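Local atomic coordinates of peroxiredoxin (Clostridioides difficile, PDB entry 6TSB), a protein that hydrolyses chitin through the family 18 glycosyl hydrolase domain held by this chain, and probably reduces hydroperoxides through a separate peroxiredoxin part. Residues A[83-88]-A[130-135]; A[202-207]-A[238-243]; A[313-318]-A[355-360]. All coordinates share one frame; numbering follows the deposited sequence.

The three contacts follow one another along the chain without interleaving. Interactions 1 and 2 share the sheet of the glycosyl hydrolase barrel, through its parallel strands 133-137 and 201-204. Their centres lie about 26 Å apart, and they touch where Asp-135 packs on Asn-203 inside the barrel. Interaction 3, joining helices 311-323 and 353-361 in a projecting C-terminal part, has its centre about 52 Å from that of interaction 1 and about 36 Å from that of interaction 2. Strand 328-332 is absent from the chain's own sheet, while Phe-330 and Trp-332 of the second subunit pack on Asn-203 and Tyr-207 of interaction 2, consistent with the subunits exchanging their C-terminal parts.

Interaction 1 (A[83-88]-A[130-135]); sequences ALKGEK and ALDGID
A water-assisted surface salt bridge joins Lys-85, in the turn that follows helix 75-83, to Asp-132, just before strand 133-137 of the barrel. Only 89 Å² is buried, most of it on Lys-85 and Asp-132, so the contact is a reach between separate loops and not a packed interface. A lysine suits the span, because the nearest CA atoms of the two segments, those of Lys-85 and Leu-131, are still 10.8 Å apart. Its chain leaves the turn nearly straight and bends at the third torsion (chi3 85°), which swings the ammonium toward the carboxylate coming from the opposite direction. Lys-85 NZ is 3.4 Å from Asp-132 OD2 and lies almost as near to OD1, so it straddles both oxygens; each hydrogen bond is weak, and the attraction is probably mainly electrostatic. A water adds a second link. It accepts from Lys-85 NZ at 2.9 Å and donates to Ala-130 O at 2.6 Å, thereby tying the lysine also to the backbone of the other loop. Ala-130, with its positive phi, is the residue that leaves helix 112-128 in a Schellman motif. On the lysine's side, a type I turn runs from Ala-83 to Gly-86, closed by the bond from Gly-86 N to Ala-83 O (2.9 Å). The stronger partner of Asp-132 OD2 is the backbone N of Val-93 on the adjoining strand 92-98, which helps hold the carboxylate where the lysine reaches it; Val-93 also packs against the lysine. Asp-132 is the first acid of the DxxDxDxE sequence, which continues through Asp-135 and Asp-137 to Glu-139. The bridge thus belongs to the N-terminal rim of a family 18 TIM barrel, where that signature strand begins.

Interaction 2 (A[202-207]-A[238-243]); sequences FNLMSY and DAMVRN
Leu-204 O, at the end of strand 201-204, accepts a weak bond from Ser-206 N at 3.0 Å, and Ser-206 OG lies 3.2 Å away from the same oxygen. The hydroxyl is held more firmly by Gly-257 O of the neighbouring strand, and serine suits a turn next to a strand, since its hydroxyl can reach a backbone carbonyl. Met-205 and Ser-206 are each the centre of an inverse gamma turn, so the chain turns sharply just after the strand ends. The contact with helix 237-246 is apolar. Leu-204, whose CG stands anti to its nitrogen (chi1 165°), spreads its two methyls over the helix. CD1 of Leu-204 rests on Met-240 SD at 3.8 Å, while CD2 of Leu-204 meets Val-241 CG2 at 3.6 Å. The methionine, extended beyond CG, runs past the leucine until Met-240 SD comes within 4.5 Å of Ser-206 CA. Branched Val-241 crosses Leu-204 at about a right angle, and Leu-326 of the second subunit packs on it too. Strand 201-204, this helix and parallel strand 254-264 form a beta-alpha-beta crossover, with Leu-204 in the layer between sheet and helix characteristic of a TIM barrel.

Interaction 3 (A[313-318]-A[355-360]); sequences SIFLKT and VLKEEL
Phe-315 has far more surface buried here than any other residue, and its ring is wedged among Leu-356, Lys-357 and Leu-360 of the facing helix. Its CG stands anti to the backbone nitrogen (chi1 167°), which directs the ring from helix 311-323 toward helix 353-361. Leu-356 comes to the edge of that ring: its CD2 lies close to the ring plane, 3.7 Å from Phe-315 CD1. The same methyl also approaches Phe-315 CB, so one leucine branch touches both the ring edge and the carbon that carries it. Leucine fits such a place, being bulky, flexible and wholly apolar. The segments' axes are 10.9 Å apart at their closest, and their directions differ by 150°. This is an antiparallel helix pair with an aromatic side chain bridging it; helix 341-351 lies beside both members, touching Ile-314 and Thr-318 from one and Leu-356 from the other. The pair sits in the projecting C-terminal part, probably exchanged with the second subunit, where helix 311-323 of the family 18 range precedes strand 328-332. Lys-357 takes part through its hydrocarbon. A bend at its second torsion (chi2 68°) carries the chain along the far end of the ring, and CD reaches within 3.7 Å of Phe-315 CZ. Such a residue suits the border of the contact, since its methylenes can cover an aromatic ring while its ammonium turns elsewhere. That charge makes a cation-pi interaction with Phe-367 of the second subunit. One helical turn on from Leu-356, Leu-360 presses CD1 against the root of the phenylalanine, 3.5 Å from Phe-315 CB, and lies oblique to the ring. Phe-367 of the second subunit packs on Leu-360 and on Leu-316 as well.

Interaction 1 (A[83-88]-A[130-135])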
loop_
_atom_site.group_PDB
_atom_site.type_symbol
_atom_site.label_atom_id
_atom_site.label_comp_id
_atom_site.label_asym_id
_atom_site.label_seq_id
_atom_site.Cartn_x
_atom_site.Cartn_y
_atom_site.Cartn_z
ATOM N N ALA A 83 -14.255 -26.125 25.704
ATOM C CA ALA A 83 -13.912 -27.433 25.109
ATOM C C ALA A 83 -12.593 -27.337 24.320
ATOM O O ALA A 83 -11.937 -28.374 24.177
ATOM C CB ALA A 83 -15.057 -27.903 24.252
ATOM N N LEU A 84 -12.194 -26.148 23.851
ATOM C CA LEU A 84 -10.882 -25.935 23.170
ATOM C C LEU A 84 -9.720 -26.391 24.054
ATOM O O LEU A 84 -8.652 -26.594 23.502
ATOM C CB LEU A 84 -10.690 -24.464 22.803
ATOM C CG LEU A 84 -11.632 -23.951 21.732
ATOM C CD1 LEU A 84 -11.312 -22.503 21.384
ATOM C CD2 LEU A 84 -11.565 -24.848 20.501
ATOM N N LYS A 85 -9.923 -26.562 25.361
ATOM C CA LYS A 85 -8.867 -27.015 26.296
ATOM C C LYS A 85 -8.617 -28.515 26.109
ATOM O O LYS A 85 -7.596 -29.009 26.640
ATOM C CB LYS A 85 -9.230 -26.660 27.742
ATOM C CG LYS A 85 -9.263 -25.163 28.048
ATOM C CD LYS A 85 -9.460 -24.853 29.523
ATOM C CE LYS A 85 -8.167 -24.848 30.312
ATOM N NZ LYS A 85 -8.404 -25.036 31.762
ATOM N N GLY A 86 -9.499 -29.224 25.396
ATOM C CA GLY A 86 -9.244 -30.625 25.013
ATOM C C GLY A 86 -7.901 -30.752 24.316
ATOM O O GLY A 86 -7.004 -31.336 24.900
ATOM N N GLU A 87 -7.752 -30.141 23.144
ATOM C CA GLU A 87 -6.528 -30.244 22.301
ATOM C C GLU A 87 -5.455 -29.239 22.749
ATOM O O GLU A 87 -4.299 -29.444 22.366
ATOM C CB GLU A 87 -6.868 -30.040 20.818
ATOM C CG GLU A 87 -7.488 -31.274 20.167
ATOM C CD GLU A 87 -7.459 -31.364 18.645
ATOM O OE1 GLU A 87 -6.514 -30.849 18.027
ATOM O OE2 GLU A 87 -8.382 -31.984 18.075
ATOM N N LYS A 88 -5.790 -28.189 23.510
ATOM C CA LYS A 88 -4.772 -27.243 24.064
ATOM C C LYS A 88 -5.020 -27.010 25.555
ATOM O O LYS A 88 -5.520 -25.957 25.948
ATOM C CB LYS A 88 -4.745 -25.934 23.261
ATOM C CG LYS A 88 -3.531 -25.063 23.559
ATOM C CD LYS A 88 -3.203 -24.025 22.510
ATOM C CE LYS A 88 -1.925 -23.284 22.850
ATOM N NZ LYS A 88 -2.013 -21.850 22.497
ATOM N N ALA A 130 -14.994 -24.355 35.731
ATOM C CA ALA A 130 -13.526 -24.561 35.781
ATOM C C ALA A 130 -12.821 -23.468 34.958
ATOM O O ALA A 130 -11.942 -23.815 34.139
ATOM C CB ALA A 130 -13.177 -25.943 35.272
ATOM N N LEU A 131 -13.169 -22.195 35.175
ATOM C CA LEU A 131 -12.501 -21.067 34.482
ATOM C C LEU A 131 -11.085 -20.902 35.027
ATOM O O LEU A 131 -10.819 -21.320 36.172
ATOM C CB LEU A 131 -13.278 -19.773 34.689
ATOM C CG LEU A 131 -14.731 -19.764 34.227
ATOM C CD1 LEU A 131 -15.289 -18.365 34.465
ATOM C CD2 LEU A 131 -14.845 -20.140 32.764
ATOM N N ASP A 132 -10.226 -20.289 34.230
ATOM C CA ASP A 132 -8.837 -19.929 34.617
ATOM C C ASP A 132 -8.849 -18.556 35.318
ATOM O O ASP A 132 -7.896 -18.233 36.054
ATOM C CB ASP A 132 -7.969 -19.982 33.369
ATOM C CG ASP A 132 -7.848 -21.385 32.798
ATOM O OD1 ASP A 132 -7.215 -22.229 33.480
ATOM O OD2 ASP A 132 -8.380 -21.616 31.674
ATOM N N GLY A 133 -9.901 -17.771 35.083
ATOM C CA GLY A 133 -10.223 -16.632 35.947
ATOM C C GLY A 133 -11.193 -15.684 35.293
ATOM O O GLY A 133 -12.023 -16.126 34.504
ATOM N N ILE A 134 -11.063 -14.402 35.604
ATOM C CA ILE A 134 -12.151 -13.419 35.366
ATOM C C ILE A 134 -11.546 -12.098 34.899
ATOM O O ILE A 134 -10.388 -11.772 35.275
ATOM C CB ILE A 134 -13.039 -13.299 36.639
ATOM C CG1 ILE A 134 -14.459 -12.866 36.279
ATOM C CG2 ILE A 134 -12.438 -12.412 37.728
ATOM C CD1 ILE A 134 -15.346 -14.032 35.905
ATOM N N ASP A 135 -12.321 -11.368 34.111
ATOM C CA ASP A 135 -11.958 -10.036 33.597
ATOM C C ASP A 135 -13.086 -9.106 34.013
ATOM O O ASP A 135 -14.250 -9.524 33.841
ATOM C CB ASP A 135 -11.763 -10.094 32.080
ATOM C CG ASP A 135 -11.330 -8.759 31.489
ATOM O OD1 ASP A 135 -10.368 -8.193 32.013
ATOM O OD2 ASP A 135 -11.953 -8.304 30.507
HETATM O O HOH W 1 -11.181 -25.605 32.453
#

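Interaction 2 (A[202-207]-A[238-243])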
loop_
_atom_site.group_PDB
_atom_site.type_symbol
_atom_site.label_atom_id
_atom_site.label_comp_id
_atom_site.label_asym_id
_atom_site.label_seq_id
_atom_site.Cartn_x
_atom_site.Cartn_y
_atom_site.Cartn_z
ATOM N N PHE A 202 -3.899 -5.368 33.058
ATOM C CA PHE A 202 -4.785 -4.236 32.722
ATOM C C PHE A 202 -4.926 -4.301 31.212
ATOM O O PHE A 202 -3.872 -4.272 30.536
ATOM C CB PHE A 202 -4.189 -2.907 33.182
ATOM C CG PHE A 202 -5.101 -1.734 32.944
ATOM C CD1 PHE A 202 -5.178 -1.134 31.700
ATOM C CD2 PHE A 202 -5.924 -1.270 33.945
ATOM C CE1 PHE A 202 -6.028 -0.063 31.465
ATOM C CE2 PHE A 202 -6.779 -0.197 33.709
ATOM C CZ PHE A 202 -6.826 0.407 32.480
ATOM N N ASN A 203 -6.151 -4.529 30.740
ATOM C CA ASN A 203 -6.495 -4.747 29.319
ATOM C C ASN A 203 -6.802 -3.366 28.752
ATOM O O ASN A 203 -7.981 -2.871 28.859
ATOM C CB ASN A 203 -7.633 -5.765 29.122
ATOM C CG ASN A 203 -7.295 -7.165 29.615
ATOM O OD1 ASN A 203 -6.166 -7.419 30.075
ATOM N ND2 ASN A 203 -8.281 -8.059 29.571
ATOM N N LEU A 204 -5.761 -2.747 28.198
ATOM C CA LEU A 204 -5.845 -1.367 27.692
ATOM C C LEU A 204 -6.692 -1.387 26.428
ATOM O O LEU A 204 -6.218 -1.892 25.412
ATOM C CB LEU A 204 -4.433 -0.807 27.461
ATOM C CG LEU A 204 -4.360 0.467 26.616
ATOM C CD1 LEU A 204 -5.240 1.559 27.177
ATOM C CD2 LEU A 204 -2.925 0.949 26.499
ATOM N N MET A 205 -7.853 -0.765 26.485
ATOM C CA MET A 205 -8.790 -0.638 25.338
ATOM C C MET A 205 -8.400 0.584 24.513
ATOM O O MET A 205 -9.086 1.621 24.556
ATOM C CB MET A 205 -10.236 -0.571 25.819
ATOM C CG MET A 205 -10.646 -1.920 26.445
ATOM S SD MET A 205 -12.387 -2.046 26.900
ATOM C CE MET A 205 -12.583 -0.551 27.888
ATOM N N SER A 206 -7.311 0.417 23.776
ATOM C CA SER A 206 -6.626 1.476 23.005
ATOM C C SER A 206 -7.296 1.570 21.646
ATOM O O SER A 206 -6.603 1.324 20.659
ATOM C CB SER A 206 -5.146 1.178 22.920
ATOM O OG SER A 206 -4.872 -0.215 23.031
ATOM N N TYR A 207 -8.607 1.851 21.626
ATOM C CA TYR A 207 -9.439 1.973 20.400
ATOM C C TYR A 207 -10.697 2.756 20.743
ATOM O O TYR A 207 -10.792 3.257 21.863
ATOM C CB TYR A 207 -9.753 0.610 19.780
ATOM C CG TYR A 207 -10.198 -0.461 20.741
ATOM C CD1 TYR A 207 -11.507 -0.523 21.204
ATOM C CD2 TYR A 207 -9.303 -1.428 21.183
ATOM C CE1 TYR A 207 -11.914 -1.520 22.079
ATOM C CE2 TYR A 207 -9.695 -2.413 22.070
ATOM C CZ TYR A 207 -10.998 -2.453 22.526
ATOM O OH TYR A 207 -11.347 -3.415 23.417
ATOM N N ASP A 238 0.040 5.308 22.514
ATOM C CA ASP A 238 1.343 5.526 23.202
ATOM C C ASP A 238 1.132 6.361 24.469
ATOM O O ASP A 238 1.710 6.007 25.505
ATOM C CB ASP A 238 2.357 6.210 22.271
ATOM C CG ASP A 238 3.627 6.752 22.925
ATOM O OD1 ASP A 238 4.486 5.945 23.408
ATOM O OD2 ASP A 238 3.747 7.973 22.943
ATOM N N ALA A 239 0.385 7.454 24.370
ATOM C CA ALA A 239 0.059 8.331 25.518
ATOM C C ALA A 239 -0.745 7.553 26.593
ATOM O O ALA A 239 -0.621 7.903 27.792
ATOM C CB ALA A 239 -0.675 9.559 25.027
ATOM N N MET A 240 -1.548 6.545 26.209
ATOM C CA MET A 240 -2.353 5.742 27.173
ATOM C C MET A 240 -1.434 4.769 27.880
ATOM O O MET A 240 -1.525 4.654 29.128
ATOM C CB MET A 240 -3.488 4.978 26.497
ATOM C CG MET A 240 -4.620 5.888 26.176
ATOM S SD MET A 240 -6.115 4.982 25.745
ATOM C CE MET A 240 -7.139 6.400 25.371
ATOM N N VAL A 241 -0.502 4.174 27.147
ATOM C CA VAL A 241 0.501 3.277 27.784
ATOM C C VAL A 241 1.393 4.080 28.746
ATOM O O VAL A 241 1.680 3.585 29.844
ATOM C CB VAL A 241 1.341 2.563 26.733
ATOM C CG1 VAL A 241 2.302 1.598 27.396
ATOM C CG2 VAL A 241 0.453 1.867 25.721
ATOM N N ARG A 242 1.836 5.269 28.345
ATOM C CA ARG A 242 2.746 6.101 29.182
ATOM C C ARG A 242 1.970 6.615 30.405
ATOM O O ARG A 242 2.529 6.531 31.502
ATOM C CB ARG A 242 3.345 7.266 28.379
ATOM C CG ARG A 242 4.251 6.845 27.224
ATOM C CD ARG A 242 5.254 5.740 27.547
ATOM N NE ARG A 242 6.007 5.394 26.355
ATOM C CZ ARG A 242 6.806 4.345 26.230
ATOM N NH1 ARG A 242 6.967 3.500 27.242
ATOM N NH2 ARG A 242 7.427 4.141 25.071
ATOM N N ASN A 243 0.749 7.138 30.210
ATOM C CA ASN A 243 -0.127 7.590 31.316
ATOM C C ASN A 243 -0.294 6.470 32.350
ATOM O O ASN A 243 -0.090 6.737 33.564
ATOM C CB ASN A 243 -1.465 8.072 30.775
ATOM C CG ASN A 243 -1.368 9.387 30.041
ATOM O OD1 ASN A 243 -0.385 10.128 30.160
ATOM N ND2 ASN A 243 -2.423 9.711 29.322
#

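Interaction 3 (A[313-318]-A[355-360])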
loop_
_atom_site.group_PDB
_atom_site.type_symbol
_atom_site.label_atom_id
_atom_site.label_comp_id
_atom_site.label_asym_id
_atom_site.label_seq_id
_atom_site.Cartn_x
_atom_site.Cartn_y
_atom_site.Cartn_z
ATOM N N SER A 313 6.048 3.634 -8.101
ATOM C CA SER A 313 7.057 3.199 -9.108
ATOM C C SER A 313 7.286 4.305 -10.162
ATOM O O SER A 313 8.426 4.384 -10.644
ATOM C CB SER A 313 6.742 1.846 -9.696
ATOM O OG SER A 313 5.665 1.931 -10.610
ATOM N N ILE A 314 6.348 5.231 -10.410
ATOM C CA ILE A 314 6.607 6.408 -11.311
ATOM C C ILE A 314 7.435 7.470 -10.591
ATOM O O ILE A 314 8.278 8.151 -11.255
ATOM C CB ILE A 314 5.310 7.042 -11.846
ATOM C CG1 ILE A 314 4.563 6.082 -12.775
ATOM C CG2 ILE A 314 5.582 8.385 -12.514
ATOM C CD1 ILE A 314 3.158 6.511 -13.078
ATOM N N PHE A 315 7.180 7.680 -9.300
ATOM C CA PHE A 315 8.016 8.594 -8.479
ATOM C C PHE A 315 9.476 8.090 -8.464
ATOM O O PHE A 315 10.392 8.876 -8.712
ATOM C CB PHE A 315 7.441 8.702 -7.071
ATOM C CG PHE A 315 8.387 9.341 -6.093
ATOM C CD1 PHE A 315 8.538 10.717 -6.056
ATOM C CD2 PHE A 315 9.130 8.552 -5.221
ATOM C CE1 PHE A 315 9.415 11.304 -5.158
ATOM C CE2 PHE A 315 10.005 9.135 -4.321
ATOM C CZ PHE A 315 10.148 10.508 -4.291
ATOM N N LEU A 316 9.664 6.783 -8.264
ATOM C CA LEU A 316 10.978 6.096 -8.195
ATOM C C LEU A 316 11.686 6.137 -9.568
ATOM O O LEU A 316 12.887 6.528 -9.591
ATOM C CB LEU A 316 10.742 4.672 -7.676
ATOM C CG LEU A 316 10.308 4.592 -6.206
ATOM C CD1 LEU A 316 10.282 3.146 -5.728
ATOM C CD2 LEU A 316 11.221 5.430 -5.317
ATOM N N LYS A 317 10.975 5.819 -10.664
ATOM C CA LYS A 317 11.496 5.964 -12.057
ATOM C C LYS A 317 11.888 7.423 -12.326
ATOM O O LYS A 317 12.991 7.606 -12.856
ATOM C CB LYS A 317 10.499 5.403 -13.074
ATOM C CG LYS A 317 10.723 3.918 -13.311
ATOM C CD LYS A 317 9.545 3.135 -13.866
ATOM C CE LYS A 317 9.797 1.652 -13.696
ATOM N NZ LYS A 317 8.941 0.840 -14.575
ATOM N N THR A 318 11.064 8.416 -11.970
ATOM C CA THR A 318 11.376 9.841 -12.246
ATOM C C THR A 318 12.543 10.301 -11.359
ATOM O O THR A 318 13.286 11.242 -11.775
ATOM C CB THR A 318 10.145 10.750 -12.067
ATOM O OG1 THR A 318 9.495 10.504 -10.815
ATOM C CG2 THR A 318 9.141 10.592 -13.197
ATOM N N VAL A 355 6.416 17.877 -4.167
ATOM C CA VAL A 355 4.922 17.857 -4.091
ATOM C C VAL A 355 4.417 16.403 -4.159
ATOM O O VAL A 355 3.464 16.046 -3.419
ATOM C CB VAL A 355 4.308 18.764 -5.174
ATOM C CG1 VAL A 355 2.783 18.691 -5.190
ATOM C CG2 VAL A 355 4.785 20.208 -5.003
ATOM N N LEU A 356 5.057 15.575 -4.978
ATOM C CA LEU A 356 4.591 14.196 -5.269
ATOM C C LEU A 356 4.971 13.290 -4.094
ATOM O O LEU A 356 4.138 12.437 -3.728
ATOM C CB LEU A 356 5.220 13.736 -6.586
ATOM C CG LEU A 356 5.146 12.241 -6.889
ATOM C CD1 LEU A 356 3.705 11.745 -6.927
ATOM C CD2 LEU A 356 5.837 11.927 -8.210
ATOM N N LYS A 357 6.183 13.460 -3.541
ATOM C CA LYS A 357 6.628 12.796 -2.282
ATOM C C LYS A 357 5.622 13.071 -1.150
ATOM O O LYS A 357 5.191 12.090 -0.546
ATOM C CB LYS A 357 8.029 13.243 -1.846
ATOM C CG LYS A 357 8.594 12.518 -0.620
ATOM C CD LYS A 357 8.925 11.039 -0.846
ATOM C CE LYS A 357 9.325 10.297 0.417
ATOM N NZ LYS A 357 10.791 10.301 0.650
ATOM N N GLU A 358 5.283 14.338 -0.862
ATOM C CA GLU A 358 4.240 14.719 0.142
ATOM C C GLU A 358 2.943 13.932 -0.101
ATOM O O GLU A 358 2.421 13.354 0.866
ATOM C CB GLU A 358 3.941 16.218 0.109
ATOM C CG GLU A 358 4.480 16.955 1.321
ATOM C CD GLU A 358 4.589 18.463 1.161
ATOM O OE1 GLU A 358 4.038 19.008 0.171
ATOM O OE2 GLU A 358 5.237 19.091 2.023
ATOM N N GLU A 359 2.458 13.899 -1.345
ATOM C CA GLU A 359 1.264 13.112 -1.775
ATOM C C GLU A 359 1.382 11.643 -1.332
ATOM O O GLU A 359 0.410 11.107 -0.764
ATOM C CB GLU A 359 1.127 13.185 -3.290
ATOM C CG GLU A 359 -0.300 13.352 -3.768
ATOM C CD GLU A 359 -0.383 14.106 -5.084
ATOM O OE1 GLU A 359 0.015 15.291 -5.119
ATOM O OE2 GLU A 359 -0.811 13.495 -6.070
ATOM N N LEU A 360 2.527 11.003 -1.585
ATOM C CA LEU A 360 2.707 9.535 -1.417
ATOM C C LEU A 360 3.024 9.189 0.051
ATOM O O LEU A 360 2.886 7.985 0.411
ATOM C CB LEU A 360 3.825 9.033 -2.346
ATOM C CG LEU A 360 3.675 9.264 -3.860
ATOM C CD1 LEU A 360 4.898 8.749 -4.600
ATOM C CD2 LEU A 360 2.434 8.612 -4.445
#